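Local coordinates for protein superoxide dismutase (Clostridium difficile, PDB 3TJT) that probably catalyses the dismutation of superoxide radicals to hydrogen peroxide and molecular oxygen at a bound iron ion, at residues N3-V8 and A45-P50; P20-E25 and N182-N187; Y55-L60 and N77-A82; G142-M147 and E199-L204; S154-S157 and T161-I164. One frame throughout, in Å; residues are numbered along the deposited sequence.

Contact 1 (N3-V8 and A45-P50)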
# COMPACT_ATOMS: atom_id res chain seq x y z
N ASN A 3 23.34 -18.92 -16.94
CA ASN A 3 22.59 -18.14 -15.96
C ASN A 3 21.07 -18.31 -16.13
O ASN A 3 20.47 -17.73 -17.04
CB ASN A 3 22.98 -16.66 -16.05
CG ASN A 3 22.30 -15.81 -14.98
OD1 ASN A 3 22.96 -15.28 -14.09
ND2 ASN A 3 20.99 -15.68 -15.08
N ASN A 4 20.47 -19.10 -15.25
CA ASN A 4 19.04 -19.33 -15.28
C ASN A 4 18.29 -18.51 -14.23
O ASN A 4 17.21 -18.91 -13.79
CB ASN A 4 18.73 -20.82 -15.09
CG ASN A 4 19.34 -21.38 -13.81
OD1 ASN A 4 20.13 -20.72 -13.14
ND2 ASN A 4 18.97 -22.62 -13.48
N LYS A 5 18.86 -17.38 -13.83
CA LYS A 5 18.17 -16.50 -12.90
C LYS A 5 16.98 -15.82 -13.57
O LYS A 5 16.92 -15.71 -14.80
CB LYS A 5 19.14 -15.47 -12.32
CG LYS A 5 20.20 -16.10 -11.44
CD LYS A 5 20.96 -15.06 -10.64
CE LYS A 5 21.94 -15.73 -9.67
NZ LYS A 5 22.66 -14.73 -8.84
N PHE A 6 16.03 -15.37 -12.76
CA PHE A 6 14.88 -14.65 -13.30
C PHE A 6 15.32 -13.30 -13.84
O PHE A 6 16.26 -12.69 -13.33
CB PHE A 6 13.78 -14.52 -12.24
CG PHE A 6 13.17 -15.84 -11.88
CD1 PHE A 6 12.15 -16.37 -12.66
CD2 PHE A 6 13.64 -16.57 -10.79
CE1 PHE A 6 11.59 -17.61 -12.35
CE2 PHE A 6 13.08 -17.80 -10.48
CZ PHE A 6 12.05 -18.33 -11.26
N LYS A 7 14.66 -12.84 -14.90
CA LYS A 7 15.06 -11.59 -15.52
C LYS A 7 13.91 -10.62 -15.70
O LYS A 7 12.75 -11.02 -15.80
CB LYS A 7 15.77 -11.85 -16.86
CG LYS A 7 16.96 -12.80 -16.70
CD LYS A 7 17.96 -12.68 -17.83
CE LYS A 7 19.28 -13.34 -17.43
NZ LYS A 7 19.08 -14.72 -16.90
N VAL A 8 14.22 -9.33 -15.71
CA VAL A 8 13.23 -8.32 -16.02
C VAL A 8 12.97 -8.31 -17.52
O VAL A 8 13.90 -8.16 -18.31
CB VAL A 8 13.73 -6.93 -15.59
CG1 VAL A 8 12.87 -5.84 -16.20
CG2 VAL A 8 13.76 -6.83 -14.06
N ALA A 45 16.93 -14.51 -2.86
CA ALA A 45 16.32 -15.49 -1.97
C ALA A 45 16.52 -16.93 -2.44
O ALA A 45 16.55 -17.86 -1.64
CB ALA A 45 14.84 -15.20 -1.80
N LEU A 46 16.65 -17.11 -3.75
CA LEU A 46 16.77 -18.46 -4.30
C LEU A 46 18.21 -18.97 -4.40
O LEU A 46 18.44 -20.13 -4.76
CB LEU A 46 16.07 -18.56 -5.66
CG LEU A 46 14.58 -18.21 -5.69
CD1 LEU A 46 14.01 -18.41 -7.09
CD2 LEU A 46 13.78 -19.01 -4.67
N GLU A 47 19.18 -18.12 -4.06
CA GLU A 47 20.58 -18.53 -4.09
C GLU A 47 20.81 -19.76 -3.21
O GLU A 47 21.64 -20.60 -3.51
CB GLU A 47 21.49 -17.38 -3.67
CG GLU A 47 21.55 -16.25 -4.68
CD GLU A 47 22.36 -15.06 -4.20
OE1 GLU A 47 23.10 -15.19 -3.20
OE2 GLU A 47 22.26 -13.98 -4.82
N LYS A 48 20.04 -19.84 -2.13
CA LYS A 48 20.13 -20.94 -1.17
C LYS A 48 19.55 -22.24 -1.73
O LYS A 48 19.90 -23.34 -1.29
CB LYS A 48 19.38 -20.54 0.10
CG LYS A 48 19.41 -21.56 1.22
CD LYS A 48 18.70 -21.02 2.45
CE LYS A 48 18.79 -22.00 3.60
NZ LYS A 48 18.15 -21.45 4.82
N TYR A 49 18.64 -22.10 -2.69
CA TYR A 49 17.95 -23.25 -3.29
C TYR A 49 17.95 -23.13 -4.81
O TYR A 49 16.90 -22.91 -5.42
CB TYR A 49 16.50 -23.29 -2.81
CG TYR A 49 16.28 -23.39 -1.31
CD1 TYR A 49 16.47 -24.59 -0.64
CD2 TYR A 49 15.82 -22.29 -0.59
CE1 TYR A 49 16.23 -24.68 0.73
CE2 TYR A 49 15.59 -22.38 0.78
CZ TYR A 49 15.80 -23.58 1.43
OH TYR A 49 15.57 -23.69 2.78
N PRO A 50 19.13 -23.26 -5.43
CA PRO A 50 19.25 -22.91 -6.85
C PRO A 50 18.39 -23.75 -7.79
O PRO A 50 18.15 -23.33 -8.92
CB PRO A 50 20.75 -23.12 -7.15
CG PRO A 50 21.26 -23.96 -6.01
CD PRO A 50 20.43 -23.60 -4.82
O HOH W 1 19.82 -23.72 -11.15
O HOH W 2 21.04 -13.38 -7.06
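Phe6 and Leu46 form the tightly packed part of this contact, and the margin around it is held by charge and water. The two side chains meet at about a right angle. Methyl CD1 of Leu46 lies at the edge of the Phe6 ring, near the ring plane, 3.6 Å from CE2. Chi1 of Phe6 (-67°) sets CG opposite its own carbonyl carbon, and the CB bond already aims at 45-50, where helix 24-46 runs out into a type I turn from Leu46 to Tyr49. The Phe6 side chain also packs on Asn43, Leu57 and Leu60, while Leu46 also rests on Val75. The N-terminal segment thereby packs against the connecting end of the helical hairpin that makes up the first domain of iron/manganese superoxide dismutases.

The looser side is polar. Lys5 reaches across with an extended chain, yet its NZ stops 4.1 Å from Glu47 OE2, too far for a salt bridge. A water closes the gap, accepting from Lys5 NZ at 2.8 Å and donating to Glu47 OE2 at 2.6 Å. A second water joins Asn4 ND2, which is also hydrogen-bonded to Asn54 OD1, to the carbonyl oxygen of Pro50, 2.8 Å from that oxygen. Within 3-8, Lys7 NZ curls back to the Lys5 carbonyl oxygen at 3.2 Å, tilted 34° from the carbonyl plane.

No direct hydrogen bond spans the two segments; close apolar packing is limited to the Phe6 ring and one methyl of Leu46, and the opposite charges of Lys5 and Glu47 probably attract each other through an interposed water.

Contact 2 (P20-E25 and N182-N187)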
# COMPACT_ATOMS: atom_id res chain seq x y z
N PRO A 20 -0.99 10.34 -22.91
CA PRO A 20 -0.94 11.06 -21.64
C PRO A 20 -1.66 10.33 -20.53
O PRO A 20 -2.04 10.96 -19.55
CB PRO A 20 -1.71 12.33 -21.97
CG PRO A 20 -2.80 11.82 -22.86
CD PRO A 20 -2.15 10.76 -23.72
N TYR A 21 -1.86 9.02 -20.66
CA TYR A 21 -2.61 8.28 -19.66
C TYR A 21 -1.75 7.85 -18.47
O TYR A 21 -2.21 7.85 -17.32
CB TYR A 21 -3.29 7.07 -20.31
CG TYR A 21 -4.05 7.47 -21.55
CD1 TYR A 21 -5.19 8.25 -21.47
CD2 TYR A 21 -3.60 7.08 -22.81
CE1 TYR A 21 -5.88 8.63 -22.60
CE2 TYR A 21 -4.29 7.46 -23.95
CZ TYR A 21 -5.42 8.23 -23.84
OH TYR A 21 -6.12 8.61 -24.96
N ILE A 22 -0.52 7.46 -18.77
CA ILE A 22 0.48 7.17 -17.75
C ILE A 22 1.76 7.89 -18.14
O ILE A 22 2.24 7.75 -19.25
CB ILE A 22 0.74 5.66 -17.63
CG1 ILE A 22 -0.56 4.93 -17.30
CG2 ILE A 22 1.81 5.39 -16.56
CD1 ILE A 22 -0.42 3.41 -17.23
N ASP A 23 2.30 8.67 -17.21
CA ASP A 23 3.49 9.47 -17.49
C ASP A 23 4.77 8.67 -17.68
O ASP A 23 4.97 7.62 -17.06
CB ASP A 23 3.69 10.50 -16.38
CG ASP A 23 3.67 9.86 -15.02
OD1 ASP A 23 2.63 9.27 -14.67
OD2 ASP A 23 4.70 9.94 -14.32
N LYS A 24 5.66 9.18 -18.52
CA LYS A 24 6.94 8.55 -18.79
C LYS A 24 7.79 8.36 -17.54
O LYS A 24 8.48 7.36 -17.39
CB LYS A 24 7.73 9.40 -19.82
CG LYS A 24 9.12 8.87 -20.12
CD LYS A 24 9.91 9.83 -21.02
CE LYS A 24 11.26 9.23 -21.41
NZ LYS A 24 12.03 10.11 -22.34
N GLU A 25 7.76 9.34 -16.64
CA GLU A 25 8.57 9.25 -15.43
C GLU A 25 8.14 8.04 -14.60
O GLU A 25 8.97 7.31 -14.06
CB GLU A 25 8.45 10.54 -14.62
CG GLU A 25 9.06 11.76 -15.32
CD GLU A 25 8.31 12.23 -16.58
OE1 GLU A 25 7.07 12.07 -16.67
OE2 GLU A 25 8.98 12.81 -17.48
N ASN A 182 -9.39 7.34 -8.92
CA ASN A 182 -10.50 7.23 -9.86
C ASN A 182 -10.14 7.69 -11.28
O ASN A 182 -10.57 7.07 -12.25
CB ASN A 182 -11.74 7.97 -9.36
CG ASN A 182 -11.59 9.48 -9.44
OD1 ASN A 182 -10.72 10.06 -8.80
ND2 ASN A 182 -12.42 10.12 -10.26
N GLU A 183 -9.36 8.76 -11.39
CA GLU A 183 -8.98 9.28 -12.70
C GLU A 183 -7.97 8.37 -13.38
O GLU A 183 -8.00 8.19 -14.60
CB GLU A 183 -8.41 10.70 -12.58
CG GLU A 183 -9.44 11.72 -12.12
CD GLU A 183 -8.85 13.09 -11.86
OE1 GLU A 183 -7.63 13.27 -12.06
OE2 GLU A 183 -9.60 13.99 -11.44
N TYR A 184 -7.06 7.82 -12.59
CA TYR A 184 -6.09 6.85 -13.08
C TYR A 184 -6.80 5.62 -13.64
O TYR A 184 -6.49 5.15 -14.74
CB TYR A 184 -5.16 6.44 -11.94
CG TYR A 184 -4.31 5.20 -12.16
CD1 TYR A 184 -3.35 5.15 -13.16
CD2 TYR A 184 -4.45 4.09 -11.33
CE1 TYR A 184 -2.54 4.01 -13.33
CE2 TYR A 184 -3.67 2.97 -11.49
CZ TYR A 184 -2.72 2.92 -12.49
OH TYR A 184 -1.94 1.80 -12.61
N ILE A 185 -7.76 5.11 -12.89
CA ILE A 185 -8.50 3.91 -13.30
C ILE A 185 -9.24 4.16 -14.61
O ILE A 185 -9.14 3.37 -15.56
CB ILE A 185 -9.48 3.45 -12.22
CG1 ILE A 185 -8.71 3.03 -10.96
CG2 ILE A 185 -10.36 2.32 -12.74
CD1 ILE A 185 -9.56 2.97 -9.69
N ASP A 186 -9.96 5.27 -14.68
CA ASP A 186 -10.71 5.58 -15.89
C ASP A 186 -9.78 5.74 -17.11
O ASP A 186 -10.07 5.21 -18.18
CB ASP A 186 -11.55 6.84 -15.70
CG ASP A 186 -12.59 7.00 -16.79
OD1 ASP A 186 -13.38 6.06 -17.02
OD2 ASP A 186 -12.63 8.08 -17.41
N ASN A 187 -8.68 6.45 -16.93
CA ASN A 187 -7.74 6.66 -18.03
C ASN A 187 -7.06 5.38 -18.50
O ASN A 187 -6.70 5.25 -19.66
CB ASN A 187 -6.70 7.71 -17.67
CG ASN A 187 -7.15 9.11 -18.02
OD1 ASN A 187 -8.11 9.29 -18.77
ND2 ASN A 187 -6.46 10.11 -17.48
O HOH W 3 -4.31 5.55 -16.78
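Tyr21 and Asn187 make the broadest van der Waals contact between the turn before helix 24-46 and helix 181-188, with CA atoms 5.6 Å apart. Their side chains cross at about a right angle, the ring and amide planes standing 67° apart. Ring carbon CD1 of Tyr21 does most of the touching: it lies 3.8 Å from the Asn187 backbone O and 4.1 Å from the amide carbon CG. Chi1 of Tyr21, -50°, lays the CB-CG-CD1 side of the residue along Asn187 O, with CB and CG each 3.9 Å from that atom. CD of Pro20, which follows a cis peptide bond, sits over one face of the ring toward its rim.

The apolar component is slighter. Ile22 stretches its CD1 to the edge of the Tyr184 ring, near the ring plane, at 4.5 Å from CE1.

Polar links are all indirect. A water donates to both backbone oxygens, to Tyr21 O at 3.2 Å and to Tyr184 O at 3.0 Å, tying the turn to the helix. The hydroxyl of Tyr177 acts as a second bridge, hydrogen-bonded to Tyr21 O and to Asn187 ND2. The hydroxyl of Tyr184 turns to the backbone O of Asp167, a residue that is one of the iron ligands, and thus belongs to the second shell of the metal site.

The contact joins the alpha-hairpin domain to the C-terminal domain at the start of the long helix that supplies the ligand His30. Helix 174-177 reaches both partners through Tyr177, helix 114-127 packs on Ile185, and strand 161-167 brings Leu166 against Tyr184 and Ile185.

Contact 3 (Y55-L60 and N77-A82)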
# COMPACT_ATOMS: atom_id res chain seq x y z
N TYR A 55 12.07 -23.49 -11.69
CA TYR A 55 10.62 -23.31 -11.65
C TYR A 55 10.28 -22.07 -12.48
O TYR A 55 11.07 -21.13 -12.56
CB TYR A 55 10.14 -23.06 -10.22
CG TYR A 55 10.05 -24.25 -9.28
CD1 TYR A 55 10.94 -25.31 -9.35
CD2 TYR A 55 9.08 -24.27 -8.28
CE1 TYR A 55 10.86 -26.38 -8.44
CE2 TYR A 55 8.99 -25.32 -7.38
CZ TYR A 55 9.87 -26.37 -7.47
OH TYR A 55 9.76 -27.40 -6.56
N SER A 56 9.09 -22.06 -13.07
CA SER A 56 8.57 -20.83 -13.66
C SER A 56 8.01 -19.96 -12.53
O SER A 56 7.78 -20.45 -11.42
CB SER A 56 7.46 -21.15 -14.64
OG SER A 56 6.34 -21.70 -13.97
N LEU A 57 7.79 -18.67 -12.80
CA LEU A 57 7.16 -17.81 -11.80
C LEU A 57 5.80 -18.37 -11.41
O LEU A 57 5.41 -18.35 -10.23
CB LEU A 57 7.02 -16.36 -12.30
CG LEU A 57 8.30 -15.53 -12.48
CD1 LEU A 57 7.98 -14.17 -13.14
CD2 LEU A 57 9.00 -15.31 -11.15
N CYS A 58 5.06 -18.87 -12.39
CA CYS A 58 3.75 -19.45 -12.12
C CYS A 58 3.85 -20.64 -11.17
O CYS A 58 3.05 -20.77 -10.25
CB CYS A 58 3.02 -19.85 -13.40
SG CYS A 58 2.08 -18.49 -14.13
N GLU A 59 4.84 -21.50 -11.40
CA GLU A 59 5.04 -22.65 -10.52
C GLU A 59 5.36 -22.22 -9.09
O GLU A 59 4.85 -22.80 -8.13
CB GLU A 59 6.13 -23.57 -11.07
CG GLU A 59 5.64 -24.38 -12.27
CD GLU A 59 6.75 -25.15 -12.97
OE1 GLU A 59 7.92 -24.71 -12.93
OE2 GLU A 59 6.44 -26.19 -13.57
N LEU A 60 6.20 -21.21 -8.96
CA LEU A 60 6.47 -20.65 -7.63
C LEU A 60 5.18 -20.16 -6.98
O LEU A 60 4.89 -20.49 -5.82
CB LEU A 60 7.50 -19.52 -7.72
CG LEU A 60 8.94 -19.93 -8.07
CD1 LEU A 60 9.81 -18.69 -8.30
CD2 LEU A 60 9.57 -20.80 -6.98
N ASN A 77 6.03 -12.58 -1.99
CA ASN A 77 6.07 -11.15 -2.27
C ASN A 77 6.83 -10.80 -3.55
O ASN A 77 6.38 -9.96 -4.33
CB ASN A 77 6.68 -10.39 -1.09
CG ASN A 77 5.79 -10.43 0.13
OD1 ASN A 77 4.57 -10.63 0.03
ND2 ASN A 77 6.39 -10.21 1.31
N ASN A 78 7.97 -11.45 -3.77
CA ASN A 78 8.85 -11.03 -4.86
C ASN A 78 8.59 -11.75 -6.18
O ASN A 78 8.65 -11.14 -7.24
CB ASN A 78 10.31 -11.11 -4.41
CG ASN A 78 10.61 -10.13 -3.29
OD1 ASN A 78 10.82 -10.50 -2.13
ND2 ASN A 78 10.60 -8.85 -3.63
N ALA A 79 8.28 -13.05 -6.12
CA ALA A 79 7.78 -13.72 -7.33
C ALA A 79 6.44 -13.10 -7.70
O ALA A 79 6.13 -12.94 -8.87
CB ALA A 79 7.63 -15.24 -7.12
N GLY A 80 5.65 -12.74 -6.69
CA GLY A 80 4.41 -12.04 -6.95
C GLY A 80 4.67 -10.74 -7.70
O GLY A 80 4.04 -10.47 -8.73
N GLY A 81 5.59 -9.94 -7.18
CA GLY A 81 5.92 -8.66 -7.79
C GLY A 81 6.43 -8.83 -9.20
O GLY A 81 6.02 -8.11 -10.12
N ALA A 82 7.31 -9.81 -9.39
CA ALA A 82 7.89 -10.06 -10.71
C ALA A 82 6.84 -10.51 -11.71
O ALA A 82 6.77 -10.00 -12.83
CB ALA A 82 9.02 -11.08 -10.61
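The backbones draw together at Leu57 and Ala79, whose CA atoms are 6.1 Å apart, where the first turn of helix 57-62 lies against the middle of helix 72-90. That closeness suits the small side chains on the longer helix: Ala79 and Ala82, three residues apart, both direct their CB atoms at the partner. Leu57 spreads its two methyls over them. Its CD2 lies 4.3 Å from Ala79 CB, and CD1 sits 4.1 Å from Ala82 CB, with the carbonyl carbon of Ala82 equally near. Chi1 of -70° places CG of Leu57 beside its backbone N, opposite the carbonyl carbon, from where the fork opens onto both alanines. One turn on, Leu60 adds its CD1 at 4.2 Å from Ala79 CB, so this alanine methyl is met by a branch of each leucine.

Both helices belong to the alpha-hairpin domain of the iron/manganese superoxide dismutases, and the start of helix 57-62 is set by a capping box. Glu59 N donates to Ser56 OG at 3.0 Å, and Ser56 N returns the bond to Glu59 OE1 at 2.9 Å. The second bond meets the carboxylate on its anti side, 27° out of its plane, and it fixes the Glu59 side chain back over the helix start. Leu57, the first residue after the N-cap, comes directly next to this box. Around the leucines, Leu42 of helix 24-46 touches Leu57, and Val75 touches Leu60. On the longer helix, Gly81 O accepts a hydrogen bond from ND1 of the iron ligand His85, and Asn77 packs on Phe129 of the second subunit.

Contact 4 (G142-M147 and E199-L204); sequences GKLSIM and ENYKNL
Tyr201 reaches from helix 194-202 across to Gly142 and Leu144, and its side chain can be followed outward. From CB, chi1 of -171° swings CG opposite the backbone N, and the ring heads for the start of strand 144-150. CD1 is the first ring atom to meet the partner, 4.0 Å from Leu144 CD2. At CE1 the same methyl comes closer, to 3.7 Å, approaching the ring obliquely. CE1 and CZ each lie 3.5 Å from Gly142 O. At the tip, OH donates to Gly142 O at 2.6 Å, a short bond in the carbonyl plane on a lone pair, with a C=O...donor angle of 124°. The accepting oxygen sits in the plane of the ring, at its edge.

The place is the hairpin turn between strands 132-138 and 144-150 of the three-stranded antiparallel sheet in the C-terminal domain, onto which the last helix of the chain folds. Gly142 has a positive phi of 94°, a backbone shape that glycine takes easily, and its bare CA accommodates the hydroxyl. Its carbonyl oxygen also has a weak hydrogen bond from Arg109 NH2. Leu144 is buried against this ring and helix 101-111, where both side chains touch Ala106; Leu144 also touches Phe111. At the end of the modelled chain, the CB bond of Leu204 aims at the turn, with CD1 3.9 Å from Gly142 CA and a further touch on Ala138.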
# COMPACT_ATOMS: atom_id res chain seq x y z
N GLY A 142 -13.32 -21.19 -18.16
CA GLY A 142 -13.51 -19.97 -18.92
C GLY A 142 -14.54 -19.00 -18.37
O GLY A 142 -14.87 -18.00 -19.02
N LYS A 143 -15.06 -19.28 -17.18
CA LYS A 143 -16.02 -18.38 -16.54
C LYS A 143 -15.27 -17.16 -16.00
O LYS A 143 -14.26 -17.31 -15.32
CB LYS A 143 -16.72 -19.11 -15.39
CG LYS A 143 -17.77 -18.29 -14.67
CD LYS A 143 -18.97 -18.05 -15.56
CE LYS A 143 -20.09 -17.33 -14.82
NZ LYS A 143 -21.20 -16.96 -15.75
N LEU A 144 -15.76 -15.96 -16.31
CA LEU A 144 -15.08 -14.73 -15.89
C LEU A 144 -15.65 -14.13 -14.61
O LEU A 144 -16.85 -14.21 -14.36
CB LEU A 144 -15.14 -13.67 -17.00
CG LEU A 144 -14.49 -14.02 -18.34
CD1 LEU A 144 -14.79 -12.92 -19.38
CD2 LEU A 144 -12.99 -14.24 -18.18
N SER A 145 -14.78 -13.51 -13.82
CA SER A 145 -15.20 -12.77 -12.64
C SER A 145 -14.17 -11.67 -12.37
O SER A 145 -13.08 -11.69 -12.93
CB SER A 145 -15.31 -13.69 -11.42
OG SER A 145 -14.06 -14.29 -11.12
N ILE A 146 -14.53 -10.72 -11.52
CA ILE A 146 -13.58 -9.70 -11.08
C ILE A 146 -13.22 -9.93 -9.62
O ILE A 146 -14.09 -10.20 -8.80
CB ILE A 146 -14.18 -8.30 -11.28
CG1 ILE A 146 -14.29 -7.99 -12.78
CG2 ILE A 146 -13.30 -7.25 -10.58
CD1 ILE A 146 -15.19 -6.84 -13.10
N MET A 147 -11.93 -9.86 -9.30
CA MET A 147 -11.48 -10.01 -7.92
C MET A 147 -10.30 -9.08 -7.67
O MET A 147 -9.67 -8.59 -8.61
CB MET A 147 -11.03 -11.44 -7.64
CG MET A 147 -9.67 -11.76 -8.30
SD MET A 147 -8.98 -13.34 -7.83
CE MET A 147 -8.56 -13.05 -6.11
N GLU A 199 -5.48 -13.29 -25.93
CA GLU A 199 -4.50 -14.37 -25.91
C GLU A 199 -4.42 -15.01 -24.53
O GLU A 199 -4.31 -16.23 -24.42
CB GLU A 199 -3.12 -13.89 -26.37
CG GLU A 199 -3.05 -13.56 -27.86
CD GLU A 199 -3.65 -14.65 -28.74
OE1 GLU A 199 -3.11 -15.78 -28.78
OE2 GLU A 199 -4.68 -14.38 -29.41
N ASN A 200 -4.50 -14.19 -23.49
CA ASN A 200 -4.56 -14.72 -22.14
C ASN A 200 -5.76 -15.65 -21.94
O ASN A 200 -5.65 -16.69 -21.28
CB ASN A 200 -4.62 -13.58 -21.11
CG ASN A 200 -3.32 -12.80 -21.03
OD1 ASN A 200 -2.27 -13.27 -21.47
ND2 ASN A 200 -3.38 -11.61 -20.45
N TYR A 201 -6.89 -15.27 -22.51
CA TYR A 201 -8.11 -16.06 -22.36
C TYR A 201 -8.02 -17.34 -23.19
O TYR A 201 -8.46 -18.40 -22.74
CB TYR A 201 -9.33 -15.24 -22.78
CG TYR A 201 -10.66 -15.89 -22.46
CD1 TYR A 201 -11.05 -16.09 -21.14
CD2 TYR A 201 -11.52 -16.30 -23.47
CE1 TYR A 201 -12.25 -16.67 -20.84
CE2 TYR A 201 -12.73 -16.88 -23.17
CZ TYR A 201 -13.09 -17.07 -21.86
OH TYR A 201 -14.30 -17.65 -21.55
N LYS A 202 -7.45 -17.24 -24.38
CA LYS A 202 -7.31 -18.41 -25.25
C LYS A 202 -6.35 -19.45 -24.68
O LYS A 202 -6.46 -20.63 -25.01
CB LYS A 202 -6.85 -18.01 -26.64
CG LYS A 202 -7.91 -17.35 -27.49
CD LYS A 202 -7.33 -17.04 -28.86
CE LYS A 202 -8.39 -16.53 -29.82
NZ LYS A 202 -7.78 -16.16 -31.13
N ASN A 203 -5.41 -19.01 -23.85
CA ASN A 203 -4.37 -19.90 -23.35
C ASN A 203 -4.85 -20.86 -22.27
O ASN A 203 -4.09 -21.73 -21.84
CB ASN A 203 -3.15 -19.12 -22.87
CG ASN A 203 -2.24 -18.74 -24.02
OD1 ASN A 203 -2.10 -19.49 -24.99
ND2 ASN A 203 -1.61 -17.58 -23.92
N LEU A 204 -6.09 -20.71 -21.84
CA LEU A 204 -6.71 -21.68 -20.96
C LEU A 204 -6.74 -23.04 -21.65
O LEU A 204 -7.10 -23.13 -22.83
CB LEU A 204 -8.14 -21.26 -20.62
CG LEU A 204 -8.28 -20.08 -19.67
CD1 LEU A 204 -9.73 -19.66 -19.59
CD2 LEU A 204 -7.74 -20.46 -18.30

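Contact 5 (S154-S157 and T161-I164); sequences SPVS and TPII
Val156 and Pro162 meet where an ST turn starts a short 3-10 segment ahead of strand 161-167, an outermost strand of the three-stranded antiparallel sheet in the C-terminal domain. Apolar packing is all that spans the two segments. The CB bond of Pro162 points to the turn, and its CD lies 3.8 Å from Val156 CG2, with CG nearly as close at 4.0 Å. Chi1 of Val156, 166°, leaves CG2 beside the backbone N and opposite the carbonyl carbon, the position from which it crosses the proline obliquely. Pro155 adds a looser touch, its CG 4.4 Å from Pro162 CG. Trp135 of the neighbouring strand packs on both prolines, and Tyr83 and Phe87 of helix 72-90 close over Val156 and Pro162 respectively.

Hydrogen bonds shape each segment separately. Strand 161-167 pairs with strand 132-138, the pairing broken by a classic beta bulge in which Ile163 and Ile164 both face Leu136. In the turn, Ser157 N reaches Ser154 O at 3.1 Å, and the serine hydroxyl supplies the bond that defines the ST turn: Ser154 OG accepts from Val156 N at 3.0 Å with an N-H...O angle of 151°.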
# COMPACT_ATOMS: atom_id res chain seq x y z
N SER A 154 -1.34 -12.96 -5.97
CA SER A 154 -1.78 -13.17 -7.35
C SER A 154 -2.92 -14.17 -7.42
O SER A 154 -2.93 -15.13 -6.67
CB SER A 154 -0.62 -13.73 -8.17
OG SER A 154 -1.07 -14.23 -9.42
N PRO A 155 -3.87 -13.95 -8.35
CA PRO A 155 -4.96 -14.92 -8.58
C PRO A 155 -4.42 -16.30 -8.96
O PRO A 155 -5.11 -17.30 -8.73
CB PRO A 155 -5.71 -14.34 -9.78
CG PRO A 155 -5.31 -12.91 -9.86
CD PRO A 155 -3.96 -12.77 -9.23
N VAL A 156 -3.23 -16.35 -9.53
CA VAL A 156 -2.60 -17.61 -9.95
C VAL A 156 -2.51 -18.57 -8.76
O VAL A 156 -2.64 -19.80 -8.92
CB VAL A 156 -1.21 -17.35 -10.55
CG1 VAL A 156 -0.41 -18.63 -10.68
CG2 VAL A 156 -1.36 -16.64 -11.90
N SER A 157 -2.30 -18.01 -7.58
CA SER A 157 -2.17 -18.80 -6.36
C SER A 157 -3.50 -19.41 -5.92
O SER A 157 -3.54 -20.28 -5.05
CB SER A 157 -1.58 -17.95 -5.23
OG SER A 157 -0.28 -17.50 -5.58
N THR A 161 -6.99 -17.60 -13.52
CA THR A 161 -6.07 -17.14 -14.56
C THR A 161 -6.34 -15.68 -14.88
O THR A 161 -7.45 -15.33 -15.27
CB THR A 161 -6.25 -17.97 -15.85
OG1 THR A 161 -5.93 -19.34 -15.57
CG2 THR A 161 -5.34 -17.46 -16.95
N PRO A 162 -5.33 -14.81 -14.70
CA PRO A 162 -5.51 -13.38 -14.95
C PRO A 162 -5.69 -13.11 -16.44
O PRO A 162 -4.91 -13.62 -17.25
CB PRO A 162 -4.20 -12.75 -14.47
CG PRO A 162 -3.49 -13.80 -13.71
CD PRO A 162 -3.98 -15.13 -14.22
N ILE A 163 -6.68 -12.30 -16.78
CA ILE A 163 -6.98 -11.93 -18.16
C ILE A 163 -6.54 -10.48 -18.40
O ILE A 163 -5.76 -10.20 -19.31
CB ILE A 163 -8.47 -12.10 -18.47
CG1 ILE A 163 -8.89 -13.55 -18.17
CG2 ILE A 163 -8.77 -11.74 -19.93
CD1 ILE A 163 -8.05 -14.60 -18.88
N ILE A 164 -7.06 -9.55 -17.59
CA ILE A 164 -6.41 -8.24 -17.45
C ILE A 164 -6.22 -7.94 -15.95
O ILE A 164 -6.84 -8.58 -15.10
CB ILE A 164 -7.20 -7.08 -18.13
CG1 ILE A 164 -8.44 -6.69 -17.32
CG2 ILE A 164 -7.53 -7.42 -19.60
CD1 ILE A 164 -9.16 -5.45 -17.85

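In the fold
Contacts 1 and 3 lie within the alpha-hairpin domain, their centres about 11 Å apart, and touch where Phe6 packs on Tyr55 O. Contact 1 closes before contact 3 opens, and contact 3 before contacts 4 and 5. These last two, centres about 9 Å apart, share the antiparallel sheet of the C-terminal domain, contact 5 nested within the loop of contact 4. Contact 2, its centre about 33 Å from that of contact 1 at the other end of helix 24-46, closes a long loop enclosing contacts 3 and 5. Cys58 O touches Val156 CG1, linking contacts 3 and 5 across the domains, which also meet in contact 2; both domains supply ligands to the iron ion.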